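Local coordinates for protein putative sugar ABC transporter (Yersinia enterocolitica subsp. enterocolitica 8081, PDB 5ULB) that binds a 5-methylseleno ribose in both anomeric forms and probably serves as the periplasmic methylthioribose-binding component of an ABC sugar importer, at residues Trp210-Trp213 with Asp214-Gln218; Asn192-Gly195 with Ala196-Lys200; Gly303-Val307 with Ser308-Lys312; Pro262-Ile265 with Gly266-Leu270. All coordinates share one frame; numbering follows the deposited sequence. Where two conformers were deposited one is given.

Overall arrangement
The four contacts are local, each within one run of backbone, and come along the chain in the order 2, 1, 4, 3. Contact 2 lies on helix 186-200, and contact 1 follows it where strand 208-211 turns into helix 214-226; their centres are about 15 Å apart. Contact 4 starts helix 262-278, its centre about 21 Å from that of contact 1, and the sugar site lies near both. Contact 3, in the loop before helix 327-335, has its nearest atoms about 5 Å from contact 4. Contacts 2 and 4 are far apart, about 36 Å between centres. The fold is that of a periplasmic binding protein, and contact 1 supplies residues of the pocket itself.

Contact 1 of 4, residues Trp210-Trp213 with Asp214-Gln218; sequences WGTW and DAFTQ
Strand 208-211 runs through a short bend into helix 214-226, with Trp213 at the N-cap position and the CA atoms of Gly211 and Thr217 5.1 Å apart. The carbonyl oxygen Trp213 O takes the first regular helical bond, from Thr217 N at 3.2 Å with an N-H...O angle of 159°, and a weaker one from Phe216 N. The indole of Trp213 swings back over this first turn because its CG stands anti to the backbone N (chi1 173°). Ala215 CB sits over one face of it, a CH-pi contact 3.6 Å from the centroid of the five-membered ring. The six-membered ring turns its edge to the face of Phe216 in a T-shaped pair, planes at 75°, with Trp213 CE3 3.6 Å from Phe216 CZ. This is the strand-to-helix junction of a beta-alpha-beta unit whose next strand is 233-237, and Thr212 and Trp213 both touch the bound seleno-sugar. At the edge of the Phe216 ring, near its plane, lies Thr212 OG1, which is hydrogen-bonded to Leu148 O. Thr217 OG1 rests 3.4 Å from Gly211 CA and bonds to Ser236 OG. Phe216 also packs against Val186 and Thr190 of helix 186-200.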
loop_
_atom_site.group_PDB
_atom_site.type_symbol
_atom_site.label_atom_id
_atom_site.label_comp_id
_atom_site.label_asym_id
_atom_site.label_seq_id
_atom_site.Cartn_x
_atom_site.Cartn_y
_atom_site.Cartn_z
ATOM N N TRP A 210 17.728 -0.748 -1.453
ATOM C CA TRP A 210 16.501 -0.835 -0.639
ATOM C C TRP A 210 15.403 -0.076 -1.335
ATOM O O TRP A 210 15.491 1.144 -1.496
ATOM C CB TRP A 210 16.739 -0.258 0.732
ATOM C CG TRP A 210 15.558 -0.296 1.673
ATOM C CD1 TRP A 210 14.754 -1.389 1.891
ATOM C CD2 TRP A 210 15.001 0.781 2.396
ATOM N NE1 TRP A 210 13.767 -1.057 2.772
ATOM C CE2 TRP A 210 13.901 0.260 3.081
ATOM C CE3 TRP A 210 15.327 2.109 2.588
ATOM C CZ2 TRP A 210 13.106 1.047 3.947
ATOM C CZ3 TRP A 210 14.584 2.851 3.405
ATOM C CH2 TRP A 210 13.464 2.319 4.068
ATOM N N GLY A 211 14.357 -0.851 -1.743
ATOM C CA GLY A 211 13.237 -0.214 -2.407
ATOM C C GLY A 211 12.051 -0.088 -1.455
ATOM O O GLY A 211 11.510 -1.065 -0.944
ATOM N N THR A 212 11.605 1.205 -1.277
ATOM C CA THR A 212 10.553 1.487 -0.304
ATOM C C THR A 212 9.155 1.338 -0.834
ATOM O O THR A 212 8.213 1.395 -0.102
ATOM C CB THR A 212 10.722 2.871 0.267
ATOM O OG1 THR A 212 10.535 3.868 -0.743
ATOM C CG2 THR A 212 12.051 3.042 0.959
ATOM N N TRP A 213 9.054 1.003 -2.136
ATOM C CA TRP A 213 7.787 0.754 -2.812
ATOM C C TRP A 213 8.091 -0.195 -3.955
ATOM O O TRP A 213 9.073 0.022 -4.660
ATOM C CB TRP A 213 7.220 2.054 -3.399
ATOM C CG TRP A 213 6.006 2.058 -4.269
ATOM C CD1 TRP A 213 4.969 1.216 -4.357
ATOM C CD2 TRP A 213 5.646 3.223 -5.064
ATOM N NE1 TRP A 213 3.981 1.743 -5.232
ATOM C CE2 TRP A 213 4.383 2.972 -5.650
ATOM C CE3 TRP A 213 6.342 4.370 -5.421
ATOM C CZ2 TRP A 213 3.802 3.934 -6.498
ATOM C CZ3 TRP A 213 5.723 5.327 -6.233
ATOM C CH2 TRP A 213 4.463 5.041 -6.759
ATOM N N ASP A 214 7.315 -1.222 -4.145
ATOM C CA ASP A 214 7.690 -2.220 -5.145
ATOM C C ASP A 214 7.607 -1.684 -6.583
ATOM O O ASP A 214 8.247 -2.266 -7.467
ATOM C CB ASP A 214 6.964 -3.548 -5.047
ATOM C CG ASP A 214 5.450 -3.534 -5.252
ATOM O OD1 ASP A 214 4.885 -2.439 -5.250
ATOM O OD2 ASP A 214 4.934 -4.702 -5.420
ATOM N N ALA A 215 6.896 -0.550 -6.814
ATOM C CA ALA A 215 7.005 0.075 -8.133
ATOM C C ALA A 215 8.401 0.493 -8.431
ATOM O O ALA A 215 8.874 0.379 -9.582
ATOM C CB ALA A 215 6.035 1.273 -8.207
ATOM N N PHE A 216 9.111 1.027 -7.453
ATOM C CA PHE A 216 10.508 1.337 -7.604
ATOM C C PHE A 216 11.338 0.072 -7.763
ATOM O O PHE A 216 12.185 0.021 -8.676
ATOM C CB PHE A 216 11.050 2.131 -6.387
ATOM C CG PHE A 216 10.449 3.492 -6.128
ATOM C CD1 PHE A 216 10.074 4.347 -7.146
ATOM C CD2 PHE A 216 10.294 3.972 -4.818
ATOM C CE1 PHE A 216 9.614 5.620 -6.876
ATOM C CE2 PHE A 216 9.834 5.223 -4.542
ATOM C CZ PHE A 216 9.501 6.045 -5.579
ATOM N N THR A 217 11.140 -0.916 -6.929
ATOM C CA THR A 217 11.966 -2.092 -6.961
ATOM C C THR A 217 11.811 -2.815 -8.295
ATOM O O THR A 217 12.808 -3.322 -8.808
ATOM C CB THR A 217 11.590 -3.020 -5.817
ATOM O OG1 THR A 217 11.541 -2.237 -4.609
ATOM C CG2 THR A 217 12.603 -4.138 -5.654
ATOM N N GLN A 218 10.600 -2.819 -8.877
ATOM C CA GLN A 218 10.453 -3.422 -10.185
ATOM C C GLN A 218 11.342 -2.754 -11.211
ATOM O O GLN A 218 11.917 -3.447 -12.100
ATOM C CB GLN A 218 8.988 -3.337 -10.598
ATOM C CG GLN A 218 8.050 -4.270 -9.867
ATOM C CD GLN A 218 6.589 -3.868 -9.929
ATOM O OE1 GLN A 218 6.219 -2.852 -10.613
ATOM N NE2 GLN A 218 5.752 -4.592 -9.212
#

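Contact 2 of 4, residues Asn192-Gly195 with Ala196-Lys200; sequences NKVG and AVLAK
Lys193 O is approached by two amides of the next turn: Val197 N donates to it at 3.2 Å with an N-H...O angle of 155°, while Ala196 N, at a bent 120°, gives it only a weak bond. Ala196 N makes its better bond to Asn192 O, also at 3.2 Å. The shortest bond of the set is Leu198 N to Val194 O, 2.8 Å. Leu198 CG leans over Val194 O at 3.2 Å, and its side chain also meets that of Val194: CG1 of Val194, anti to its own backbone N (chi1 169°), comes within 4.0 Å of Leu198 CG. The two side chains slant across each other, four residues apart on one flank of alpha-helix 186-200. That flank faces the body of the alpha/beta domain: Val194 packs on Ala220 and Ala223 of helix 214-226, Leu198 on Leu224 of the same helix, and Val197 on Ile146 and Ile179 of two neighbouring sheet strands. Val197 CG2 bends back to within 3.5 Å of Lys193 O. On the solvent flank, Ala199 N bonds less straight to Gly195 O, with Ala199 CB 3.8 Å from that oxygen. Lys193 is modelled in two conformers, and in one of them it reaches Asp189, one turn earlier in the helix, in a salt bridge.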
loop_
_atom_site.group_PDB
_atom_site.type_symbol
_atom_site.label_atom_id
_atom_site.label_comp_id
_atom_site.label_asym_id
_atom_site.label_seq_id
_atom_site.Cartn_x
_atom_site.Cartn_y
_atom_site.Cartn_z
ATOM N N ASN A 192 15.484 3.675 -15.714
ATOM C CA ASN A 192 16.446 4.606 -16.362
ATOM C C ASN A 192 17.369 5.320 -15.397
ATOM O O ASN A 192 18.578 5.433 -15.603
ATOM C CB ASN A 192 15.689 5.650 -17.180
ATOM C CG ASN A 192 15.003 5.004 -18.383
ATOM O OD1 ASN A 192 15.454 3.999 -18.934
ATOM N ND2 ASN A 192 13.869 5.663 -18.803
ATOM N N LYS A 193 16.778 5.737 -14.282
ATOM C CA LYS A 193 17.529 6.411 -13.253
ATOM C C LYS A 193 18.543 5.481 -12.578
ATOM O O LYS A 193 19.696 5.863 -12.349
ATOM C CB LYS A 193 16.632 7.061 -12.207
ATOM C CG LYS A 193 15.939 8.270 -12.756
ATOM C CD LYS A 193 14.882 8.752 -11.813
ATOM C CE LYS A 193 14.280 9.978 -12.362
ATOM N NZ LYS A 193 13.092 10.503 -11.533
ATOM N N VAL A 194 18.144 4.232 -12.303
ATOM C CA VAL A 194 19.065 3.281 -11.740
ATOM C C VAL A 194 20.154 2.954 -12.726
ATOM O O VAL A 194 21.330 2.801 -12.342
ATOM C CB VAL A 194 18.312 2.044 -11.197
ATOM C CG1 VAL A 194 19.305 0.946 -10.855
ATOM C CG2 VAL A 194 17.404 2.376 -10.015
ATOM N N GLY A 195 19.822 2.861 -14.039
ATOM C CA GLY A 195 20.887 2.611 -15.019
ATOM C C GLY A 195 21.995 3.647 -14.953
ATOM O O GLY A 195 23.187 3.300 -15.061
ATOM N N ALA A 196 21.639 4.935 -14.769
ATOM C CA ALA A 196 22.668 5.941 -14.702
ATOM C C ALA A 196 23.477 5.848 -13.390
ATOM O O ALA A 196 24.698 6.084 -13.412
ATOM C CB ALA A 196 22.039 7.346 -14.836
ATOM N N VAL A 197 22.839 5.475 -12.270
ATOM C CA VAL A 197 23.557 5.313 -10.998
ATOM C C VAL A 197 24.532 4.116 -11.145
ATOM O O VAL A 197 25.691 4.174 -10.661
ATOM C CB VAL A 197 22.586 5.139 -9.834
ATOM C CG1 VAL A 197 23.385 4.931 -8.587
ATOM C CG2 VAL A 197 21.897 6.426 -9.648
ATOM N N LEU A 198 24.103 3.045 -11.819
ATOM C CA LEU A 198 24.967 1.885 -12.054
ATOM C C LEU A 198 26.223 2.266 -12.866
ATOM O O LEU A 198 27.330 1.712 -12.702
ATOM C CB LEU A 198 24.224 0.820 -12.765
ATOM C CG LEU A 198 23.079 0.156 -11.991
ATOM C CD1 LEU A 198 22.312 -0.819 -12.878
ATOM C CD2 LEU A 198 23.590 -0.635 -10.782
ATOM N N ALA A 199 26.047 3.251 -13.752
ATOM C CA ALA A 199 27.203 3.713 -14.542
ATOM C C ALA A 199 28.178 4.541 -13.762
ATOM O O ALA A 199 29.383 4.568 -14.063
ATOM C CB ALA A 199 26.683 4.488 -15.727
ATOM N N LYS A 200 27.681 5.263 -12.748
ATOM C CA LYS A 200 28.541 6.048 -11.866
ATOM C C LYS A 200 29.312 5.185 -10.850
ATOM O O LYS A 200 30.437 5.578 -10.458
ATOM C CB LYS A 200 27.723 7.092 -11.087
ATOM C CG LYS A 200 27.230 8.215 -11.903
ATOM C CD LYS A 200 26.610 9.391 -11.138
ATOM C CE LYS A 200 25.571 8.948 -10.175
ATOM N NZ LYS A 200 25.049 10.170 -9.533
#

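Contact 3 of 4, residues Gly303-Val307 with Ser308-Lys312; sequences GPVNV and SGLSK
The backbone stays extended from Pro304 through Asn306 and turns at Val307 into a short helical segment, bringing the CA atoms of Asn306 and Gly309 to 5.2 Å. Within the turn Leu310 N donates to Val307 O at 3.1 Å with an N-H...O angle of 154°. Two residues further on, Lys312 N bonds to Gly309 O. The side chain that holds the bend is Asn306. Its CG sits between the backbone N and the carbonyl carbon (chi1 56°), which carries OD1 forward over the start of the helical segment. There Asn306 OD1 accepts two donors: Gly309 N, 2.9 Å away and almost in line with the C=O bond, and Ser308 OG, 2.8 Å away and well above the amide plane. The two arrive from quite different directions, and together they fix the rotation of the amide. The apolar contacts are made by Val305 and Leu310. Val305 CG1 reaches across at about a right angle to Leu310 CD2, 4.0 Å away, and lies as close to Gly309 C. Leu310 CB, for its part, packs 3.4 Å from Val307 O. Both Val307 and Leu310 lean on Leu244 of helix 241-248, and Asn241 of that helix receives Val307 N through its OD1. The arrangement is a side-chain-to-backbone bond from an asparagine oxygen to the amide three residues ahead, holding the start of a short helical segment in the loop before helix 327-335.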
loop_
_atom_site.group_PDB
_atom_site.type_symbol
_atom_site.label_atom_id
_atom_site.label_comp_id
_atom_site.label_asym_id
_atom_site.label_seq_id
_atom_site.Cartn_x
_atom_site.Cartn_y
_atom_site.Cartn_z
ATOM N N GLY A 303 5.563 -23.961 -9.421
ATOM C CA GLY A 303 5.262 -23.092 -10.536
ATOM C C GLY A 303 4.918 -21.730 -9.987
ATOM O O GLY A 303 5.047 -21.455 -8.746
ATOM N N PRO A 304 4.432 -20.850 -10.884
ATOM C CA PRO A 304 4.184 -19.504 -10.486
ATOM C C PRO A 304 3.185 -19.450 -9.304
ATOM O O PRO A 304 2.251 -20.247 -9.221
ATOM C CB PRO A 304 3.546 -18.829 -11.776
ATOM C CG PRO A 304 4.091 -19.638 -12.849
ATOM C CD PRO A 304 4.222 -21.049 -12.321
ATOM N N VAL A 305 3.356 -18.445 -8.437
ATOM C CA VAL A 305 2.434 -18.172 -7.362
ATOM C C VAL A 305 1.973 -16.701 -7.490
ATOM O O VAL A 305 2.793 -15.800 -7.761
ATOM C CB VAL A 305 3.158 -18.294 -6.034
ATOM C CG1 VAL A 305 2.216 -18.047 -4.800
ATOM C CG2 VAL A 305 3.881 -19.584 -5.967
ATOM N N ASN A 306 0.658 -16.460 -7.396
ATOM C CA ASN A 306 0.134 -15.110 -7.317
ATOM C C ASN A 306 -0.107 -14.706 -5.872
ATOM O O ASN A 306 -0.015 -15.490 -4.956
ATOM C CB ASN A 306 -1.110 -14.958 -8.194
ATOM C CG ASN A 306 -2.154 -15.902 -7.897
ATOM O OD1 ASN A 306 -2.349 -16.327 -6.726
ATOM N ND2 ASN A 306 -3.045 -16.118 -9.001
ATOM N N VAL A 307 -0.408 -13.445 -5.667
ATOM C CA VAL A 307 -0.616 -12.936 -4.280
ATOM C C VAL A 307 -1.703 -13.693 -3.598
ATOM O O VAL A 307 -1.568 -14.042 -2.445
ATOM C CB VAL A 307 -0.835 -11.411 -4.308
ATOM C CG1 VAL A 307 -1.180 -10.859 -2.953
ATOM C CG2 VAL A 307 0.338 -10.694 -4.862
ATOM N N SER A 308 -2.811 -14.018 -4.242
ATOM C CA SER A 308 -3.941 -14.759 -3.626
ATOM C C SER A 308 -3.429 -16.138 -3.134
ATOM O O SER A 308 -3.786 -16.572 -2.019
ATOM C CB SER A 308 -5.174 -14.826 -4.619
ATOM O OG SER A 308 -4.776 -15.249 -5.914
ATOM N N GLY A 309 -2.552 -16.726 -3.908
ATOM C CA GLY A 309 -1.975 -18.002 -3.613
ATOM C C GLY A 309 -1.009 -18.076 -2.437
ATOM O O GLY A 309 -0.591 -19.160 -2.016
ATOM N N LEU A 310 -0.536 -16.945 -2.025
ATOM C CA LEU A 310 0.437 -16.883 -0.927
ATOM C C LEU A 310 -0.159 -17.472 0.381
ATOM O O LEU A 310 0.576 -17.942 1.219
ATOM C CB LEU A 310 0.911 -15.478 -0.637
ATOM C CG LEU A 310 1.849 -14.894 -1.612
ATOM C CD1 LEU A 310 2.103 -13.399 -1.294
ATOM C CD2 LEU A 310 3.180 -15.704 -1.697
ATOM N N SER A 311 -1.482 -17.442 0.534
ATOM C CA SER A 311 -2.067 -17.983 1.715
ATOM C C SER A 311 -1.757 -19.453 1.906
ATOM O O SER A 311 -1.909 -19.980 3.022
ATOM C CB SER A 311 -3.559 -17.780 1.770
ATOM O OG SER A 311 -4.226 -18.448 0.710
ATOM N N LYS A 312 -1.451 -20.167 0.855
ATOM C CA LYS A 312 -1.173 -21.534 0.960
ATOM C C LYS A 312 0.149 -21.791 1.470
ATOM O O LYS A 312 0.341 -22.903 1.964
ATOM C CB LYS A 312 -1.300 -22.292 -0.394
ATOM C CG LYS A 312 -2.652 -21.992 -1.072
ATOM C CD LYS A 312 -3.196 -23.260 -1.720
ATOM C CE LYS A 312 -4.583 -23.050 -2.314
ATOM N NZ LYS A 312 -4.456 -22.561 -3.709
#

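Contact 4 of 4, residues Pro262-Ile265 with Gly266-Leu270; sequences PKLI and GAVNL
Ile265 O is gripped twice by Asn269: the backbone N donates at 3.1 Å, and the side-chain ND2 at 3.0 Å with an N-H...O angle of 171°. The two donors come from opposite faces of the carbonyl plane, and the oxygen lies almost in the plane of the Asn269 amide. The Asn269 side chain lies alongside Ile265, pointing the same way, with Asn269 ND2 3.9 Å from Ile265 CG2. Asn269 OD1 also bonds to Ser104 OG, and ND2 has a second partner in Thr120 OG1, so this buried side chain is bonded both to its own helix and to two sheet strands. Gly266 N, next in the chain, bonds to Pro262 O at 3.0 Å, close to straight. Leu264 adds the apolar part of the contact: with CG anti to the backbone N (chi1 -179°), Leu264 sends CD1 forward to Val268 CG2 at 3.9 Å. Val268 N bonds to Leu264 O at 2.8 Å. Ile265 faces inward against Phe37, Phe106 and Phe288, its side chain about 6 Å from the bound sugar, while Pro262 packs on Asn33, a residue of the pocket. This is the regular first stretch of alpha-helix 262-278, which packs on the sheet of the periplasmic binding protein fold beside the ligand site.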
loop_
_atom_site.group_PDB
_atom_site.type_symbol
_atom_site.label_atom_id
_atom_site.label_comp_id
_atom_site.label_asym_id
_atom_site.label_seq_id
_atom_site.Cartn_x
_atom_site.Cartn_y
_atom_site.Cartn_z
ATOM N N PRO A 262 -2.457 -5.491 -0.487
ATOM C CA PRO A 262 -3.252 -4.280 -0.675
ATOM C C PRO A 262 -4.664 -4.530 -0.890
ATOM O O PRO A 262 -5.468 -3.594 -0.582
ATOM C CB PRO A 262 -2.520 -3.597 -1.879
ATOM C CG PRO A 262 -1.215 -4.278 -2.063
ATOM C CD PRO A 262 -1.464 -5.677 -1.561
ATOM N N LYS A 263 -5.071 -5.693 -1.368
ATOM C CA LYS A 263 -6.496 -5.971 -1.502
ATOM C C LYS A 263 -7.143 -5.946 -0.112
ATOM O O LYS A 263 -8.292 -5.537 0.013
ATOM C CB LYS A 263 -6.722 -7.341 -2.089
ATOM C CG LYS A 263 -6.315 -7.452 -3.533
ATOM C CD LYS A 263 -6.911 -8.719 -4.179
ATOM C CE LYS A 263 -8.001 -9.328 -3.343
ATOM N NZ LYS A 263 -9.454 -8.950 -3.611
ATOM N N LEU A 264 -6.474 -6.475 0.905
ATOM C CA LEU A 264 -7.008 -6.429 2.287
ATOM C C LEU A 264 -7.087 -5.029 2.771
ATOM O O LEU A 264 -8.042 -4.699 3.481
ATOM C CB LEU A 264 -6.083 -7.320 3.167
ATOM C CG LEU A 264 -6.505 -7.423 4.644
ATOM C CD1 LEU A 264 -7.858 -8.055 4.778
ATOM C CD2 LEU A 264 -5.437 -8.134 5.419
ATOM N N ILE A 265 -6.091 -4.186 2.491
ATOM C CA ILE A 265 -6.197 -2.800 2.905
ATOM C C ILE A 265 -7.431 -2.128 2.342
ATOM O O ILE A 265 -8.143 -1.427 3.038
ATOM C CB ILE A 265 -4.921 -2.064 2.532
ATOM C CG1 ILE A 265 -3.667 -2.729 3.222
ATOM C CG2 ILE A 265 -5.015 -0.604 2.807
ATOM C CD1 ILE A 265 -2.362 -2.086 2.781
ATOM N N GLY A 266 -7.660 -2.330 1.029
ATOM C CA GLY A 266 -8.855 -1.781 0.423
ATOM C C GLY A 266 -10.097 -2.304 1.042
ATOM O O GLY A 266 -11.016 -1.530 1.337
ATOM N N ALA A 267 -10.183 -3.617 1.213
ATOM C CA ALA A 267 -11.387 -4.206 1.802
ATOM C C ALA A 267 -11.644 -3.644 3.207
ATOM O O ALA A 267 -12.816 -3.407 3.523
ATOM C CB ALA A 267 -11.244 -5.684 1.813
ATOM N N VAL A 268 -10.596 -3.595 4.054
ATOM C CA VAL A 268 -10.844 -3.131 5.404
ATOM C C VAL A 268 -11.315 -1.707 5.415
ATOM O O VAL A 268 -12.160 -1.360 6.279
ATOM C CB VAL A 268 -9.597 -3.436 6.236
ATOM C CG1 VAL A 268 -9.569 -2.623 7.506
ATOM C CG2 VAL A 268 -9.473 -4.941 6.492
ATOM N N ASN A 269 -10.717 -0.837 4.605
ATOM C CA ASN A 269 -11.276 0.533 4.553
ATOM C C ASN A 269 -12.733 0.554 4.150
ATOM O O ASN A 269 -13.479 1.362 4.718
ATOM C CB ASN A 269 -10.365 1.410 3.650
ATOM C CG ASN A 269 -9.141 1.923 4.411
ATOM O OD1 ASN A 269 -9.249 3.015 5.031
ATOM N ND2 ASN A 269 -8.027 1.193 4.465
ATOM N N LEU A 270 -13.149 -0.286 3.251
ATOM C CA LEU A 270 -14.577 -0.388 2.913
ATOM C C LEU A 270 -15.368 -0.844 4.115
ATOM O O LEU A 270 -16.436 -0.325 4.374
ATOM C CB LEU A 270 -14.734 -1.262 1.632
ATOM C CG LEU A 270 -16.072 -1.221 0.950
ATOM C CD1 LEU A 270 -17.141 -2.030 1.652
ATOM C CD2 LEU A 270 -16.527 0.128 0.558
#